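Local coordinates for XisI protein-like (Anabaena variabilis, PDB 2NLV) that probably works, like its XisI relatives, as an accessory factor in the site-specific recombination of nitrogen-fixation genes in cyanobacteria, at residues A[12-16]-A[60-64]; A[28-32]-A[44-50]. All blocks are in the same frame, centred on the assembly; numbering follows the deposited sequence. Where two conformers were deposited one is given.

Contact 1: residues A[12-16]-A[60-64]; sequences VKKLL and IHFDI
Helix 2-21 packs on one face of the mixed beta-sheet, and this contact is the central part of that helix-on-sheet layer, buried within the chain. The 12-16 segment is regular alpha helix (Leu16 N to Val12 O, 2.9 Å), and 60-64 is extended strand with phi between -111° and -140°. Their local axes run antiparallel at 177° and come within 10.0 Å, leaving room for one layer of interlocking side chains. In register, the CA of Val12 lies 7.2 Å from the CA of Phe62, and the CA of Leu16 7.6 Å from that of Ile60.

Strand alternation sends Ile60, Phe62 and Ile64 toward the helix, while His61 and Asp63 face away, where His61 NE2 donates to Asp63 OD1 at 2.8 Å. Behind them stands the second subunit, whose Tyr56 and Gln32 hydrogen-bond His61 and Asp63.

Phe62 buries most surface. With chi1 m (-66°) and chi2 -80°, it reaches between Val12, Leu15 and Leu16: Leu15 CD2 lies 3.6 Å from Phe62 CE2 and Leu16 CG 3.9 Å from Phe62 CD2, both at the ring edge near its plane. Leu84 and Pro80, from helix 80-86, also touch this phenyl. Val12, chi1 t, sets CG1 3.8 Å from Phe62 CB and reaches Ile64 more loosely. Leu16 points sideways from the helix, but its m,t rotamer (chi1 -75°, chi2 175°) brings its methyl end to the strand, with Leu16 CD2 3.9 Å from Ile60 CB.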
ATOM      1  N   VAL A  12       6.941 -12.575   6.195  1.00  8.34           N
ATOM      2  CA  VAL A  12       5.999 -11.832   5.389  1.00  8.51           C
ATOM      3  C   VAL A  12       6.663 -11.338   4.121  1.00  8.88           C
ATOM      4  O   VAL A  12       6.095 -11.462   3.034  1.00  8.68           O
ATOM      5  CB  VAL A  12       5.401 -10.627   6.200  1.00  8.96           C
ATOM      6  CG1 VAL A  12       4.810  -9.565   5.309  1.00 10.78           C
ATOM      7  CG2 VAL A  12       4.423 -11.147   7.284  1.00  8.90           C
ATOM      8  N   LYS A  13       7.858 -10.815   4.257  1.00  8.12           N
ATOM      9  CA  LYS A  13       8.556 -10.361   3.025  1.00 10.62           C
ATOM     10  C   LYS A  13       8.880 -11.502   2.075  1.00  8.90           C
ATOM     11  O   LYS A  13       8.701 -11.337   0.845  1.00  9.15           O
ATOM     12  CB  LYS A  13       9.820  -9.582   3.365  1.00 10.26           C
ATOM     13  CG  LYS A  13       9.615  -8.286   4.111  1.00 12.61           C
ATOM     14  CD  LYS A  13      10.975  -7.736   4.557  1.00 16.88           C
ATOM     15  CE  LYS A  13      10.848  -6.575   5.439  1.00 22.79           C
ATOM     16  NZ  LYS A  13      12.234  -6.275   5.920  1.00 19.61           N
ATOM     17  N   LYS A  14       9.244 -12.680   2.598  1.00  9.13           N
ATOM     18  CA  LYS A  14       9.545 -13.809   1.738  1.00 10.15           C
ATOM     19  C   LYS A  14       8.309 -14.269   1.014  1.00  9.09           C
ATOM     20  O   LYS A  14       8.314 -14.549  -0.200  1.00  9.78           O
ATOM     21  CB  LYS A  14      10.034 -14.968   2.614  1.00 13.11           C
ATOM     22  CG  LYS A  14      10.159 -16.347   1.906  1.00 15.85           C
ATOM     23  CD  LYS A  14      10.812 -17.408   2.831  1.00 18.57           C
ATOM     24  N   LEU A  15       7.177 -14.440   1.719  0.50  8.03           N
ATOM     25  CA  LEU A  15       5.893 -14.846   1.094  0.50  9.02           C
ATOM     26  C   LEU A  15       5.488 -13.851   0.035  0.50  9.12           C
ATOM     27  O   LEU A  15       5.184 -14.242  -1.091  0.50  9.54           O
ATOM     28  CB  LEU A  15       4.701 -14.976   2.107  0.50 10.32           C
ATOM     29  CG  LEU A  15       3.329 -15.476   1.583  0.50 10.70           C
ATOM     30  CD1 LEU A  15       2.485 -16.241   2.657  0.50 10.73           C
ATOM     31  CD2 LEU A  15       2.487 -14.322   1.001  0.50 10.65           C
ATOM     32  N   LEU A  16       5.439 -12.561   0.393  1.00  9.15           N
ATOM     33  CA  LEU A  16       4.998 -11.590  -0.598  1.00  8.57           C
ATOM     34  C   LEU A  16       5.860 -11.609  -1.839  1.00  8.08           C
ATOM     35  O   LEU A  16       5.392 -11.516  -2.964  1.00  8.29           O
ATOM     36  CB  LEU A  16       4.993 -10.143  -0.046  1.00 10.50           C
ATOM     37  CG  LEU A  16       3.840  -9.875   0.889  1.00  9.86           C
ATOM     38  CD1 LEU A  16       3.986  -8.487   1.468  1.00 12.94           C
ATOM     39  CD2 LEU A  16       2.492  -9.996   0.142  1.00 14.91           C
ATOM     40  N   ILE A  60      -2.227  -8.773  -2.248  0.50  6.94           N
ATOM     41  CA  ILE A  60      -2.151  -9.154  -0.832  0.50  7.05           C
ATOM     42  C   ILE A  60      -1.563  -8.021  -0.028  0.50  7.10           C
ATOM     43  O   ILE A  60      -0.701  -7.276  -0.482  0.50  6.69           O
ATOM     44  CB  ILE A  60      -1.285 -10.390  -0.565  0.50  8.85           C
ATOM     45  CG1 ILE A  60      -1.783 -11.592  -1.356  0.50  8.03           C
ATOM     46  CG2 ILE A  60      -1.275 -10.704   0.960  0.50  5.59           C
ATOM     47  CD1 ILE A  60      -0.944 -12.820  -1.183  0.50 11.30           C
ATOM     48  N   HIS A  61      -2.044  -7.925   1.203  1.00  7.34           N
ATOM     49  CA  HIS A  61      -1.538  -6.930   2.162  1.00  7.03           C
ATOM     50  C   HIS A  61      -1.444  -7.601   3.529  1.00  7.83           C
ATOM     51  O   HIS A  61      -2.425  -8.173   4.015  1.00  6.93           O
ATOM     52  CB  HIS A  61      -2.515  -5.770   2.191  1.00  6.23           C
ATOM     53  CG  HIS A  61      -2.213  -4.650   3.143  1.00  7.50           C
ATOM     54  ND1 HIS A  61      -2.786  -3.419   2.969  1.00  9.18           N
ATOM     55  CD2 HIS A  61      -1.453  -4.547   4.270  1.00 11.64           C
ATOM     56  CE1 HIS A  61      -2.388  -2.590   3.925  1.00 11.98           C
ATOM     57  NE2 HIS A  61      -1.594  -3.249   4.745  1.00  9.46           N
ATOM     58  N   PHE A  62      -0.256  -7.520   4.150  1.00  7.19           N
ATOM     59  CA  PHE A  62      -0.022  -7.893   5.553  1.00  7.15           C
ATOM     60  C   PHE A  62       0.432  -6.703   6.357  1.00  7.50           C
ATOM     61  O   PHE A  62       1.299  -5.958   5.888  1.00  8.11           O
ATOM     62  CB  PHE A  62       1.078  -8.911   5.650  1.00  9.39           C
ATOM     63  CG  PHE A  62       0.772 -10.225   5.057  1.00 10.33           C
ATOM     64  CD1 PHE A  62       0.001 -11.145   5.751  1.00 13.47           C
ATOM     65  CD2 PHE A  62       1.405 -10.608   3.888  1.00 11.88           C
ATOM     66  CE1 PHE A  62      -0.205 -12.445   5.213  1.00 14.71           C
ATOM     67  CE2 PHE A  62       1.198 -11.893   3.360  1.00 16.10           C
ATOM     68  CZ  PHE A  62       0.403 -12.757   4.046  1.00 10.81           C
ATOM     69  N   ASP A  63      -0.087  -6.545   7.560  1.00  6.60           N
ATOM     70  CA  ASP A  63       0.513  -5.660   8.566  1.00  7.36           C
ATOM     71  C   ASP A  63       1.087  -6.501   9.687  1.00  7.42           C
ATOM     72  O   ASP A  63       0.690  -7.630   9.862  1.00  8.05           O
ATOM     73  CB  ASP A  63      -0.492  -4.698   9.119  1.00  7.93           C
ATOM     74  CG  ASP A  63      -1.106  -3.810   8.034  1.00  9.17           C
ATOM     75  OD1 ASP A  63      -0.322  -3.214   7.254  1.00  8.68           O
ATOM     76  OD2 ASP A  63      -2.342  -3.711   8.015  1.00 10.20           O
ATOM     77  N   ILE A  64       1.985  -5.930  10.472  1.00  7.63           N
ATOM     78  CA  ILE A  64       2.359  -6.508  11.758  1.00  7.28           C
ATOM     79  C   ILE A  64       2.047  -5.470  12.800  1.00  8.23           C
ATOM     80  O   ILE A  64       2.559  -4.364  12.751  1.00  8.85           O
ATOM     81  CB  ILE A  64       3.834  -7.013  11.816  1.00  7.84           C
ATOM     82  CG1 ILE A  64       4.153  -7.960  10.678  1.00  9.35           C
ATOM     83  CG2 ILE A  64       4.053  -7.713  13.151  1.00  8.89           C
ATOM     84  CD1 ILE A  64       5.629  -8.265  10.479  1.00 10.43           C
TER

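Contact 2: residues A[28-32]-A[44-50]; sequences DVEVQ and WMNVGWQ
Five backbone hydrogen bonds join 28-32 to 44-50, and they fix the register. Glu30 pairs with Val47 (Glu30 N to Val47 O 2.9 Å, Val47 N to Glu30 O 3.1 Å). Gln32 pairs with Met45, a selenomethionine (Gln32 N to Met45 O 2.9 Å, Met45 N to Gln32 O 2.9 Å). Val31-Asn46 and Val29-Gly48 are the non-hydrogen-bonded pairs, CA-CA 4.9 and 4.3 Å. The fifth bond, Trp49 N to Asp28 O (3.2 Å), lies beyond the corner at Gly48. There phi/psi is 168/-144, and a modelled CB would fall 2.1 Å from Asp28 O. Strands 29-32 and 44-47, crossing at 163°, thus form the open end of the beta hairpin 29-36/41-47.

Glu30, Gln32, Met45 and Val47 share the face turned to the second subunit. Gln32 NE2 donates to Glu30 OE1 (3.2 Å) and also to Asp63 of that subunit, whose Lys65 forms a salt bridge with Glu30 OE2; its Gly97 O accepts from Trp49 NE1. On the other face, Val31 CG1 packs 3.8 Å from Trp44 CD1 (Trp44 chi1 t), and Asn46 ND2 donates to Asp23 OD1.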
ATOM      1  N   ASP A  28       2.796  -3.451 -19.335  1.00 22.35           N
ATOM      2  CA  ASP A  28       2.170  -2.146 -19.005  1.00 23.90           C
ATOM      3  C   ASP A  28       1.619  -2.070 -17.585  1.00 19.86           C
ATOM      4  O   ASP A  28       0.998  -1.027 -17.206  1.00 16.15           O
ATOM      5  CB  ASP A  28       1.045  -1.865 -19.990  1.00 23.72           C
ATOM      6  CG  ASP A  28       1.553  -1.740 -21.449  1.00 33.93           C
ATOM      7  OD1 ASP A  28       2.637  -1.178 -21.649  1.00 32.46           O
ATOM      8  OD2 ASP A  28       0.867  -2.206 -22.386  1.00 47.35           O
ATOM      9  N   VAL A  29       1.799  -3.173 -16.837  1.00 16.15           N
ATOM     10  CA  VAL A  29       1.405  -3.191 -15.452  1.00 11.90           C
ATOM     11  C   VAL A  29       2.617  -3.513 -14.563  1.00 10.30           C
ATOM     12  O   VAL A  29       3.226  -4.551 -14.701  1.00 12.18           O
ATOM     13  CB  VAL A  29       0.218  -4.159 -15.224  1.00 12.15           C
ATOM     14  CG1 VAL A  29      -0.098  -4.306 -13.770  1.00 14.43           C
ATOM     15  CG2 VAL A  29      -1.047  -3.579 -15.968  1.00 13.52           C
ATOM     16  N   GLU A  30       2.964  -2.597 -13.678  0.50  9.78           N
ATOM     17  CA  GLU A  30       4.027  -2.811 -12.732  0.50  9.70           C
ATOM     18  C   GLU A  30       3.561  -3.781 -11.646  0.50  8.75           C
ATOM     19  O   GLU A  30       2.348  -3.864 -11.325  0.50  7.91           O
ATOM     20  CB  GLU A  30       4.424  -1.495 -12.064  0.50 12.15           C
ATOM     21  CG  GLU A  30       5.018  -0.472 -13.028  0.50 16.37           C
ATOM     22  CD  GLU A  30       5.344   0.840 -12.350  0.50 13.98           C
ATOM     23  OE1 GLU A  30       4.671   1.191 -11.327  0.50 12.61           O
ATOM     24  OE2 GLU A  30       6.279   1.505 -12.836  0.50 18.09           O
ATOM     25  N   VAL A  31       4.526  -4.535 -11.132  1.00  7.69           N
ATOM     26  CA  VAL A  31       4.391  -5.242  -9.868  1.00  8.98           C
ATOM     27  C   VAL A  31       5.131  -4.454  -8.795  1.00  9.16           C
ATOM     28  O   VAL A  31       6.369  -4.313  -8.831  1.00 12.06           O
ATOM     29  CB  VAL A  31       5.088  -6.605 -10.010  1.00 10.13           C
ATOM     30  CG1 VAL A  31       5.302  -7.239  -8.620  1.00 13.63           C
ATOM     31  CG2 VAL A  31       4.359  -7.466 -10.980  1.00 14.02           C
ATOM     32  N   GLN A  32       4.380  -3.920  -7.857  1.00  7.40           N
ATOM     33  CA  GLN A  32       4.937  -3.152  -6.780  1.00  8.19           C
ATOM     34  C   GLN A  32       5.001  -3.959  -5.508  1.00  8.62           C
ATOM     35  O   GLN A  32       3.980  -4.466  -5.028  1.00 10.29           O
ATOM     36  CB  GLN A  32       4.147  -1.874  -6.517  1.00  8.58           C
ATOM     37  CG  GLN A  32       4.047  -0.944  -7.721  1.00  9.82           C
ATOM     38  CD  GLN A  32       3.624   0.456  -7.344  1.00 10.83           C
ATOM     39  OE1 GLN A  32       3.285   0.737  -6.195  1.00 11.02           O
ATOM     40  NE2 GLN A  32       3.683   1.369  -8.337  1.00 11.12           N
ATOM     41  N   TRP A  44       1.677  -6.288  -1.951  1.00  6.62           N
ATOM     42  CA  TRP A  44       1.942  -6.532  -3.354  1.00  6.97           C
ATOM     43  C   TRP A  44       0.799  -5.940  -4.142  1.00  7.17           C
ATOM     44  O   TRP A  44      -0.342  -6.315  -3.962  1.00  7.88           O
ATOM     45  CB  TRP A  44       2.073  -7.990  -3.642  1.00  9.68           C
ATOM     46  CG  TRP A  44       1.994  -8.271  -5.173  1.00 13.35           C
ATOM     47  CD1 TRP A  44       2.327  -7.411  -6.202  1.00 13.95           C
ATOM     48  CD2 TRP A  44       1.513  -9.430  -5.769  1.00 19.54           C
ATOM     49  NE1 TRP A  44       2.060  -8.000  -7.417  1.00 18.76           N
ATOM     50  CE2 TRP A  44       1.578  -9.261  -7.167  1.00  8.83           C
ATOM     51  CE3 TRP A  44       1.061 -10.613  -5.268  1.00 12.86           C
ATOM     52  CZ2 TRP A  44       1.158 -10.256  -8.065  1.00 16.51           C
ATOM     53  CZ3 TRP A  44       0.642 -11.622  -6.197  1.00 18.27           C
ATOM     54  CH2 TRP A  44       0.681 -11.420  -7.523  1.00 12.97           C
HETATM   55  N   MSE A  45       1.112  -4.960  -4.958  1.00  8.62           N
HETATM   56  CA  MSE A  45       0.136  -4.301  -5.860  1.00  8.66           C
HETATM   57  C   MSE A  45       0.446  -4.455  -7.325  1.00  9.60           C
HETATM   58  O   MSE A  45       1.609  -4.687  -7.742  1.00 12.62           O
HETATM   59  CB  MSE A  45       0.024  -2.791  -5.619  1.00 10.34           C
HETATM   60  CG  MSE A  45      -0.480  -2.366  -4.260  1.00  8.92           C
HETATM   61 SE   MSE A  45      -1.013  -0.532  -4.326  0.75 14.38          SE
HETATM   62  CE  MSE A  45      -2.592  -0.777  -5.426  1.00 13.89           C
ATOM     63  N   ASN A  46      -0.560  -4.355  -8.156  1.00  6.79           N
ATOM     64  CA  ASN A  46      -0.362  -4.185  -9.591  1.00  8.74           C
ATOM     65  C   ASN A  46      -0.836  -2.791  -9.943  1.00  6.91           C
ATOM     66  O   ASN A  46      -1.906  -2.387  -9.528  1.00  7.21           O
ATOM     67  CB  ASN A  46      -1.191  -5.171 -10.417  1.00  9.25           C
ATOM     68  CG  ASN A  46      -0.774  -6.599 -10.242  1.00 16.23           C
ATOM     69  OD1 ASN A  46      -1.636  -7.488 -10.154  1.00 20.41           O
ATOM     70  ND2 ASN A  46       0.514  -6.828 -10.213  1.00 16.74           N
ATOM     71  N   VAL A  47      -0.016  -2.030 -10.657  1.00  6.50           N
ATOM     72  CA  VAL A  47      -0.285  -0.650 -10.967  1.00  5.97           C
ATOM     73  C   VAL A  47       0.052  -0.347 -12.423  1.00  6.32           C
ATOM     74  O   VAL A  47       1.188  -0.522 -12.848  1.00  7.28           O
ATOM     75  CB  VAL A  47       0.507   0.324 -10.067  1.00  7.53           C
ATOM     76  CG1 VAL A  47       0.235   1.778 -10.433  1.00  9.21           C
ATOM     77  CG2 VAL A  47       0.186   0.108  -8.563  1.00  9.45           C
ATOM     78  N   GLY A  48      -0.933   0.073 -13.225  1.00  6.07           N
ATOM     79  CA  GLY A  48      -0.658   0.441 -14.600  1.00  6.62           C
ATOM     80  C   GLY A  48      -1.906   0.614 -15.408  1.00  6.28           C
ATOM     81  O   GLY A  48      -2.914   1.070 -14.898  1.00  6.71           O
ATOM     82  N   TRP A  49      -1.863   0.233 -16.680  1.00  8.14           N
ATOM     83  CA  TRP A  49      -2.900   0.439 -17.650  1.00  7.74           C
ATOM     84  C   TRP A  49      -3.012  -0.795 -18.522  1.00 11.70           C
ATOM     85  O   TRP A  49      -2.005  -1.409 -18.906  1.00 12.54           O
ATOM     86  CB  TRP A  49      -2.628   1.696 -18.480  1.00 10.03           C
ATOM     87  CG  TRP A  49      -2.697   2.887 -17.666  1.00  8.86           C
ATOM     88  CD1 TRP A  49      -1.671   3.439 -16.924  1.00 10.10           C
ATOM     89  CD2 TRP A  49      -3.851   3.655 -17.385  1.00  7.22           C
ATOM     90  NE1 TRP A  49      -2.126   4.494 -16.227  1.00 12.07           N
ATOM     91  CE2 TRP A  49      -3.457   4.662 -16.455  1.00  8.50           C
ATOM     92  CE3 TRP A  49      -5.167   3.627 -17.831  1.00  9.78           C
ATOM     93  CZ2 TRP A  49      -4.327   5.619 -15.999  1.00 11.85           C
ATOM     94  CZ3 TRP A  49      -6.030   4.562 -17.355  1.00 12.06           C
ATOM     95  CH2 TRP A  49      -5.598   5.557 -16.435  1.00 12.98           C
ATOM     96  N   GLN A  50      -4.266  -1.133 -18.810  1.00  8.43           N
ATOM     97  CA  GLN A  50      -4.582  -2.089 -19.887  1.00 10.15           C
ATOM     98  C   GLN A  50      -5.407  -1.308 -20.853  1.00  9.55           C
ATOM     99  O   GLN A  50      -6.595  -1.049 -20.625  1.00  9.93           O
ATOM    100  CB  GLN A  50      -5.408  -3.246 -19.309  1.00 12.42           C
ATOM    101  CG  GLN A  50      -4.517  -4.247 -18.491  1.00 21.38           C
ATOM    102  CD  GLN A  50      -5.268  -5.386 -17.713  1.00 19.35           C
ATOM    103  OE1 GLN A  50      -4.627  -6.094 -16.924  1.00 44.17           O
ATOM    104  NE2 GLN A  50      -6.591  -5.558 -17.929  1.00 21.97           N
TER

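From the N terminus, helix 2-21 supplies the first half of contact 1; the chain then runs into strand 29-36, turns back along strand 41-47 and passes the corner at Gly48. Contact 2 closes that short hairpin, with 11 residues between its segments. Strand 53-65 follows and packs against the helix, where contact 1 closes a loop of 43 residues that encloses contact 2 entirely. Although their centres lie 18 Å apart, the two meet in one sheet: Trp44 N is 3.0 Å from Ile60 O, a probable hydrogen bond between neighbouring strands. Contact 1 joins helix to sheet, contact 2 strand to strand, and both reach the second subunit.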